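Local coordinates for protein epidermin leader peptide processing serine protease EpiP (Staphylococcus aureus subsp. aureus, PDB 3QFH) that probably cleaves the leader peptide from the precursor of the lantibiotic epidermin, as a subtilisin-like serine endopeptidase, at residues E20-V25 with Q55-K60; R101-N106 with E365-T370; A122-A127 with L395-Y400. All coordinates share one frame; numbering follows the deposited sequence.

Interaction 1 of 3, residues E20-V25 with Q55-K60; sequences ELYYSV and QIKMTK
Strands 20-25 and 55-59 run antiparallel, their axes 145° apart and 4.2 Å away at closest approach, and four backbone bonds join the hydrogen-bonded pairs L21-M58 and Y23-I56. The tightest are Y23 N to I56 O and its reciprocal I56 N to Y23 O, both 2.7 Å. L21 N reaches M58 O from 48° above the carbonyl plane. K57 and Q55, of the non-hydrogen-bonded pairs, also turn CA-H groups to carbonyls, Q55 CA lying 3.2 Å from Y23 O.

Both strands belong to the protease-propeptide region and are neighbours in its sheet, with strand 73-78 beyond 20-27 and strand 43-48 beyond 53-59. On the face of Y22 and K57, the fully extended lysine lays CD over one face of the Y22 ring, its CE 3.9 Å from Y22 CE1. E20 crosses this lysine at about a right angle; K57 NZ stays 4.3 Å from E20 OE1, too far for a salt bridge. Q55 turns its amide 58° from the Y22 ring plane, while Q55 NE2 is bonded to T79 and E212.

The opposite face, of Y23, I56 and M58, is largely apolar. M58, its CG in the crowded position between N and the carbonyl carbon, sets CG 3.7 Å from Y23 CD2, and the M58 carbonyl oxygen meets the edge of that ring in plane. Helix 60-66 contributes A63 against both residues, and V25 CG2 touches I56 CD1.

Interaction 2 of 3, residues R101-N106 with E365-T370; sequences RQWDMN and ENILTT
The start of helix 103-108, with Q102 at its N-cap position and at the centre of an inverse gamma turn, meets strand 367-370, one arm of a two-stranded antiparallel sheet with 376-379 in the subtilase domain. The close-packed part gathers round I367. Its CD1 lies 3.6 Å from D104 CB and 3.7 Å from W103 CZ2, and the isoleucine crosses the indole at about a right angle. W103 holds CG in the crowded position between N and the carbonyl carbon (chi1 58°), which lays one indole face, near its rim, under D104 CB; the like torsion of D104 turns its carboxylate to I367. D104 OD2 approaches I367 CG2 and also forms a salt bridge with K388, which probably favours the charged carboxylate.

Towards L368 direct contact thins to R101 CB against L368 CD2 at 4.0 Å, and two waters mediate polar links. Water 1 accepts from Q102 NE2 and lies 2.8 Å from L368 O; water 2 accepts from L368 N and donates to D104 OD1. The one direct hydrogen bond is bent: W103 NE1 reaches N366 O at 2.8 Å with an N-H...O angle of 137°, from 38° above the carbonyl plane.

Interaction 3 of 3, residues A122-A127 with L395-Y400; sequences ANTKIA and LIIDKY
D398 projects from the last turns of helix 382-400 toward the loop leading into strand 126-130. Its CB carries CG anti to the carbonyl carbon, beside the backbone N (chi1 -64°), which aims the carboxylate at T124. CG lies 3.4 Å from T124 OG1; beyond it the two oxygens divide the work. OD1 accepts from T124 OG1 in a very short bond of 2.5 Å, met from 34° above the carboxylate plane, and takes a weak bond from T124 N. OD2 receives the better backbone bond, 3.1 Å from T124 N at an N-H...O angle of 164°, on its syn lone pair. It lies 3.4 Å from A122 CA and accepts from N198 ND2.

One threonine thus offers hydroxyl and amide to one carboxylate, which should help to fix the threonine's rotation. Nearby E403 may raise the proton affinity of D398; the bonds to T124 and N198 should oppose that. I397 CG2 touches the threonine hydroxyl, 3.5 Å from T124 OG1.

The pairing ties the helix to the loop entering an inner strand of the parallel subtilisin-like sheet, between 200-204 and 230-233, while helix 406-416 packs against I396 and I397.

Interaction 1 belongs to the propeptide-like region and stands apart: its centre is 44 Å from that of interaction 2 and 41 Å from that of interaction 3, across the centre of the chain from both. Interactions 2 and 3 are closer, with centres 23 Å apart and nearest atoms about 9 Å, and their segments alternate along the chain. Both bear on helix 382-400: it supplies K388 to D104 in interaction 2 and D398 to interaction 3. S383, near the start of this helix, has charge-relay geometry with H177 and D130, consistent with a subtilase catalytic triad; D130 ends the strand that follows T124, and H177 begins the helix whose Q184 touches D104 and I367.

Interaction 1 of 3, residues E20-V25 with Q55-K60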
# COMPACT_ATOMS: atom_id res chain seq x y z
N GLU A 20 11.79 28.07 -10.98
CA GLU A 20 10.90 27.84 -9.86
C GLU A 20 10.79 26.31 -9.70
O GLU A 20 10.50 25.61 -10.67
CB GLU A 20 9.55 28.48 -10.16
CG GLU A 20 8.67 28.73 -8.96
CD GLU A 20 7.30 29.30 -9.34
OE1 GLU A 20 7.01 29.42 -10.55
OE2 GLU A 20 6.50 29.60 -8.42
N LEU A 21 11.05 25.81 -8.50
CA LEU A 21 11.04 24.36 -8.26
C LEU A 21 10.12 23.96 -7.11
O LEU A 21 9.71 24.79 -6.30
CB LEU A 21 12.45 23.88 -7.92
CG LEU A 21 13.57 24.25 -8.90
CD1 LEU A 21 14.91 23.81 -8.30
CD2 LEU A 21 13.35 23.64 -10.30
N TYR A 22 9.83 22.67 -7.05
CA TYR A 22 8.98 22.10 -6.03
C TYR A 22 9.79 21.73 -4.79
O TYR A 22 10.71 20.92 -4.87
CB TYR A 22 8.25 20.86 -6.57
CG TYR A 22 7.10 21.18 -7.51
CD1 TYR A 22 7.31 21.40 -8.88
CD2 TYR A 22 5.80 21.27 -7.03
CE1 TYR A 22 6.22 21.70 -9.75
CE2 TYR A 22 4.72 21.58 -7.87
CZ TYR A 22 4.93 21.79 -9.21
OH TYR A 22 3.85 22.08 -10.00
N TYR A 23 9.45 22.35 -3.66
CA TYR A 23 10.11 22.04 -2.39
C TYR A 23 9.15 21.42 -1.40
O TYR A 23 7.97 21.83 -1.29
CB TYR A 23 10.76 23.28 -1.78
CG TYR A 23 11.98 23.74 -2.52
CD1 TYR A 23 13.24 23.21 -2.23
CD2 TYR A 23 11.89 24.70 -3.53
CE1 TYR A 23 14.37 23.61 -2.92
CE2 TYR A 23 13.02 25.11 -4.24
CZ TYR A 23 14.26 24.57 -3.92
OH TYR A 23 15.38 24.98 -4.61
N SER A 24 9.66 20.42 -0.69
CA SER A 24 8.93 19.77 0.38
C SER A 24 9.36 20.47 1.66
O SER A 24 10.56 20.62 1.92
CB SER A 24 9.24 18.28 0.43
OG SER A 24 8.72 17.64 -0.73
N VAL A 25 8.38 20.91 2.45
CA VAL A 25 8.67 21.67 3.66
C VAL A 25 7.99 21.12 4.89
O VAL A 25 6.78 20.87 4.87
CB VAL A 25 8.25 23.16 3.48
CG1 VAL A 25 8.57 23.96 4.71
CG2 VAL A 25 8.97 23.77 2.27
N GLN A 55 4.02 21.40 0.36
CA GLN A 55 4.86 21.44 -0.82
C GLN A 55 4.70 22.85 -1.32
O GLN A 55 3.58 23.37 -1.41
CB GLN A 55 4.43 20.43 -1.86
CG GLN A 55 5.49 20.18 -2.90
CD GLN A 55 5.07 19.13 -3.91
OE1 GLN A 55 3.89 19.04 -4.27
NE2 GLN A 55 6.04 18.35 -4.40
N ILE A 56 5.81 23.49 -1.62
CA ILE A 56 5.81 24.86 -2.05
C ILE A 56 6.62 25.00 -3.32
O ILE A 56 7.68 24.38 -3.48
CB ILE A 56 6.39 25.76 -0.94
CG1 ILE A 56 5.61 25.55 0.37
CG2 ILE A 56 6.38 27.23 -1.36
CD1 ILE A 56 6.11 26.42 1.55
N LYS A 57 6.11 25.78 -4.25
CA LYS A 57 6.80 26.01 -5.49
C LYS A 57 7.49 27.36 -5.31
O LYS A 57 6.83 28.37 -5.06
CB LYS A 57 5.80 26.00 -6.65
CG LYS A 57 6.47 25.84 -7.99
CD LYS A 57 5.49 25.73 -9.15
CE LYS A 57 6.25 25.55 -10.46
NZ LYS A 57 5.37 25.55 -11.67
N MET A 58 8.81 27.37 -5.37
CA MET A 58 9.57 28.61 -5.20
C MET A 58 10.98 28.56 -5.80
O MET A 58 11.48 27.48 -6.12
CB MET A 58 9.65 28.99 -3.71
CG MET A 58 10.16 27.92 -2.78
SD MET A 58 10.01 28.38 -1.01
CE MET A 58 10.43 26.83 -0.25
N THR A 59 11.59 29.73 -5.99
CA THR A 59 12.95 29.81 -6.52
C THR A 59 13.91 29.25 -5.50
O THR A 59 13.57 29.14 -4.32
CB THR A 59 13.38 31.27 -6.85
OG1 THR A 59 13.42 32.06 -5.65
CG2 THR A 59 12.42 31.91 -7.86
N LYS A 60 15.12 28.92 -5.93
CA LYS A 60 16.10 28.37 -4.98
C LYS A 60 16.49 29.46 -3.98
O LYS A 60 16.80 29.16 -2.84
CB LYS A 60 17.34 27.81 -5.68
CG LYS A 60 18.18 26.91 -4.74
CD LYS A 60 19.52 26.49 -5.34
CE LYS A 60 20.52 27.66 -5.35
NZ LYS A 60 21.85 27.24 -5.86

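Interaction 2 of 3, residues R101-N106 with E365-T370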
# COMPACT_ATOMS: atom_id res chain seq x y z
N ARG A 101 -10.47 -21.16 -10.42
CA ARG A 101 -9.22 -20.82 -11.10
C ARG A 101 -8.32 -19.97 -10.21
O ARG A 101 -7.14 -19.78 -10.52
CB ARG A 101 -9.52 -20.06 -12.40
CG ARG A 101 -10.33 -20.85 -13.41
CD ARG A 101 -10.62 -19.98 -14.60
NE ARG A 101 -11.57 -20.59 -15.50
CZ ARG A 101 -11.93 -20.09 -16.68
NH1 ARG A 101 -11.40 -18.94 -17.11
NH2 ARG A 101 -12.81 -20.73 -17.44
N GLN A 102 -8.87 -19.42 -9.12
CA GLN A 102 -8.09 -18.57 -8.22
C GLN A 102 -7.29 -19.45 -7.27
O GLN A 102 -7.64 -19.60 -6.11
CB GLN A 102 -9.02 -17.67 -7.40
CG GLN A 102 -9.90 -16.75 -8.22
CD GLN A 102 -10.73 -15.88 -7.34
OE1 GLN A 102 -11.94 -16.05 -7.28
NE2 GLN A 102 -10.08 -14.94 -6.62
N TRP A 103 -6.22 -20.05 -7.76
CA TRP A 103 -5.42 -20.93 -6.92
C TRP A 103 -4.95 -20.25 -5.64
O TRP A 103 -4.87 -20.89 -4.60
CB TRP A 103 -4.22 -21.50 -7.67
CG TRP A 103 -3.28 -20.46 -8.21
CD1 TRP A 103 -3.25 -19.98 -9.49
CD2 TRP A 103 -2.20 -19.82 -7.52
NE1 TRP A 103 -2.25 -19.05 -9.62
CE2 TRP A 103 -1.59 -18.94 -8.42
CE3 TRP A 103 -1.70 -19.90 -6.21
CZ2 TRP A 103 -0.50 -18.14 -8.07
CZ3 TRP A 103 -0.63 -19.11 -5.86
CH2 TRP A 103 -0.04 -18.24 -6.78
N ASP A 104 -4.60 -18.98 -5.75
CA ASP A 104 -4.09 -18.21 -4.64
C ASP A 104 -5.14 -18.01 -3.53
O ASP A 104 -4.81 -18.06 -2.35
CB ASP A 104 -3.60 -16.85 -5.16
CG ASP A 104 -4.69 -16.06 -5.89
OD1 ASP A 104 -5.36 -16.64 -6.80
OD2 ASP A 104 -4.86 -14.86 -5.57
N MET A 105 -6.40 -17.82 -3.92
CA MET A 105 -7.50 -17.59 -3.01
C MET A 105 -7.90 -18.94 -2.40
O MET A 105 -8.22 -19.03 -1.21
CB MET A 105 -8.66 -16.91 -3.78
CG MET A 105 -9.58 -16.06 -2.92
SD MET A 105 -8.69 -14.72 -2.04
CE MET A 105 -8.27 -13.54 -3.31
N ASN A 106 -7.84 -20.00 -3.20
CA ASN A 106 -8.12 -21.32 -2.67
C ASN A 106 -7.10 -21.75 -1.61
O ASN A 106 -7.47 -22.35 -0.60
CB ASN A 106 -8.21 -22.38 -3.78
CG ASN A 106 -9.56 -22.37 -4.45
OD1 ASN A 106 -10.38 -23.23 -4.17
ND2 ASN A 106 -9.83 -21.35 -5.26
N GLU A 365 0.99 -19.85 -12.20
CA GLU A 365 1.88 -19.02 -11.38
C GLU A 365 1.50 -17.54 -11.25
O GLU A 365 2.17 -16.81 -10.52
CB GLU A 365 3.34 -19.14 -11.88
CG GLU A 365 3.63 -18.50 -13.26
CD GLU A 365 5.12 -18.60 -13.66
OE1 GLU A 365 5.49 -18.05 -14.71
OE2 GLU A 365 5.93 -19.23 -12.91
N ASN A 366 0.48 -17.07 -11.97
CA ASN A 366 0.02 -15.69 -11.82
C ASN A 366 -1.33 -15.64 -11.14
O ASN A 366 -2.04 -16.65 -11.06
CB ASN A 366 0.00 -14.92 -13.15
CG ASN A 366 1.42 -14.54 -13.65
OD1 ASN A 366 2.44 -14.87 -13.04
ND2 ASN A 366 1.46 -13.82 -14.76
N ILE A 367 -1.67 -14.46 -10.67
CA ILE A 367 -2.88 -14.19 -9.92
C ILE A 367 -4.00 -13.63 -10.81
O ILE A 367 -3.83 -12.58 -11.44
CB ILE A 367 -2.61 -13.13 -8.84
CG1 ILE A 367 -1.38 -13.50 -7.96
CG2 ILE A 367 -3.87 -12.86 -8.02
CD1 ILE A 367 -1.53 -14.71 -7.12
N LEU A 368 -5.14 -14.30 -10.81
CA LEU A 368 -6.28 -13.87 -11.56
C LEU A 368 -6.96 -12.78 -10.74
O LEU A 368 -7.29 -12.99 -9.58
CB LEU A 368 -7.21 -15.06 -11.81
CG LEU A 368 -8.53 -14.78 -12.54
CD1 LEU A 368 -8.32 -14.15 -13.92
CD2 LEU A 368 -9.32 -16.06 -12.65
N THR A 369 -7.14 -11.60 -11.31
CA THR A 369 -7.83 -10.54 -10.57
C THR A 369 -8.67 -9.70 -11.51
O THR A 369 -8.64 -9.90 -12.73
CB THR A 369 -6.81 -9.66 -9.76
OG1 THR A 369 -7.52 -8.85 -8.80
CG2 THR A 369 -5.94 -8.80 -10.68
N THR A 370 -9.44 -8.80 -10.91
CA THR A 370 -10.28 -7.88 -11.65
C THR A 370 -9.44 -6.85 -12.39
O THR A 370 -8.49 -6.27 -11.84
CB THR A 370 -11.20 -7.11 -10.68
OG1 THR A 370 -10.41 -6.55 -9.62
CG2 THR A 370 -12.23 -8.04 -10.09
O HOH W 1 -7.44 -14.31 -7.12
O HOH W 2 -4.88 -16.98 -9.49

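Interaction 3 of 3, residues A122-A127 with L395-Y400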
# COMPACT_ATOMS: atom_id res chain seq x y z
N ALA A 122 -20.14 -7.42 8.42
CA ALA A 122 -18.83 -6.99 7.92
C ALA A 122 -18.70 -5.47 7.92
O ALA A 122 -18.70 -4.83 6.87
CB ALA A 122 -18.61 -7.54 6.52
N ASN A 123 -18.52 -4.91 9.10
CA ASN A 123 -18.47 -3.47 9.29
C ASN A 123 -17.13 -2.79 9.05
O ASN A 123 -17.09 -1.59 8.80
CB ASN A 123 -19.00 -3.15 10.69
CG ASN A 123 -20.46 -3.57 10.85
OD1 ASN A 123 -21.19 -3.67 9.86
ND2 ASN A 123 -20.88 -3.83 12.08
N THR A 124 -16.03 -3.52 9.14
CA THR A 124 -14.73 -2.90 8.91
C THR A 124 -14.57 -2.42 7.46
O THR A 124 -14.91 -3.13 6.51
CB THR A 124 -13.57 -3.84 9.26
OG1 THR A 124 -13.55 -4.05 10.67
CG2 THR A 124 -12.23 -3.24 8.84
N LYS A 125 -14.06 -1.20 7.32
CA LYS A 125 -13.77 -0.58 6.02
C LYS A 125 -12.32 -0.72 5.69
O LYS A 125 -11.47 -0.34 6.50
CB LYS A 125 -14.04 0.92 6.07
CG LYS A 125 -15.41 1.38 5.74
CD LYS A 125 -16.47 0.88 6.65
CE LYS A 125 -17.68 1.82 6.56
NZ LYS A 125 -17.95 2.22 5.12
N ILE A 126 -12.03 -1.24 4.51
CA ILE A 126 -10.67 -1.36 4.06
C ILE A 126 -10.36 -0.16 3.14
O ILE A 126 -11.07 0.08 2.17
CB ILE A 126 -10.45 -2.67 3.30
CG1 ILE A 126 -10.88 -3.87 4.15
CG2 ILE A 126 -8.98 -2.81 2.89
CD1 ILE A 126 -10.92 -5.15 3.38
N ALA A 127 -9.31 0.58 3.46
CA ALA A 127 -8.90 1.69 2.64
C ALA A 127 -7.80 1.18 1.76
O ALA A 127 -6.94 0.38 2.20
CB ALA A 127 -8.41 2.87 3.49
N LEU A 395 -11.46 -9.08 8.35
CA LEU A 395 -12.26 -10.24 8.81
C LEU A 395 -12.04 -10.55 10.28
O LEU A 395 -12.99 -10.86 11.01
CB LEU A 395 -11.94 -11.48 7.98
CG LEU A 395 -12.30 -11.46 6.49
CD1 LEU A 395 -11.85 -12.78 5.84
CD2 LEU A 395 -13.80 -11.24 6.31
N ILE A 396 -10.79 -10.48 10.71
CA ILE A 396 -10.41 -10.77 12.08
C ILE A 396 -10.99 -9.73 13.05
O ILE A 396 -11.52 -10.08 14.11
CB ILE A 396 -8.87 -10.86 12.21
CG1 ILE A 396 -8.37 -12.12 11.51
CG2 ILE A 396 -8.47 -10.87 13.70
CD1 ILE A 396 -6.86 -12.09 11.19
N ILE A 397 -10.91 -8.47 12.68
CA ILE A 397 -11.48 -7.40 13.50
C ILE A 397 -12.99 -7.60 13.68
O ILE A 397 -13.54 -7.45 14.80
CB ILE A 397 -11.17 -6.01 12.90
CG1 ILE A 397 -9.66 -5.73 12.98
CG2 ILE A 397 -11.93 -4.91 13.68
CD1 ILE A 397 -9.16 -4.52 12.12
N ASP A 398 -13.68 -7.94 12.60
CA ASP A 398 -15.13 -8.15 12.68
C ASP A 398 -15.50 -9.47 13.40
O ASP A 398 -16.43 -9.51 14.21
CB ASP A 398 -15.75 -8.09 11.29
CG ASP A 398 -15.60 -6.72 10.63
OD1 ASP A 398 -15.24 -5.76 11.34
OD2 ASP A 398 -15.84 -6.60 9.40
N LYS A 399 -14.73 -10.52 13.15
CA LYS A 399 -15.01 -11.83 13.75
C LYS A 399 -14.86 -11.85 15.27
O LYS A 399 -15.68 -12.42 15.95
CB LYS A 399 -14.08 -12.89 13.14
CG LYS A 399 -14.35 -14.33 13.59
CD LYS A 399 -15.60 -14.93 12.92
CE LYS A 399 -15.78 -16.38 13.33
NZ LYS A 399 -16.80 -17.11 12.51
N TYR A 400 -13.82 -11.20 15.79
CA TYR A 400 -13.54 -11.22 17.23
C TYR A 400 -13.84 -9.89 17.92
O TYR A 400 -13.57 -9.74 19.11
CB TYR A 400 -12.08 -11.66 17.45
CG TYR A 400 -11.79 -12.98 16.79
CD1 TYR A 400 -11.19 -13.02 15.54
CD2 TYR A 400 -12.18 -14.18 17.36
CE1 TYR A 400 -10.94 -14.23 14.90
CE2 TYR A 400 -11.94 -15.40 16.72
CZ TYR A 400 -11.31 -15.41 15.48
OH TYR A 400 -11.05 -16.58 14.81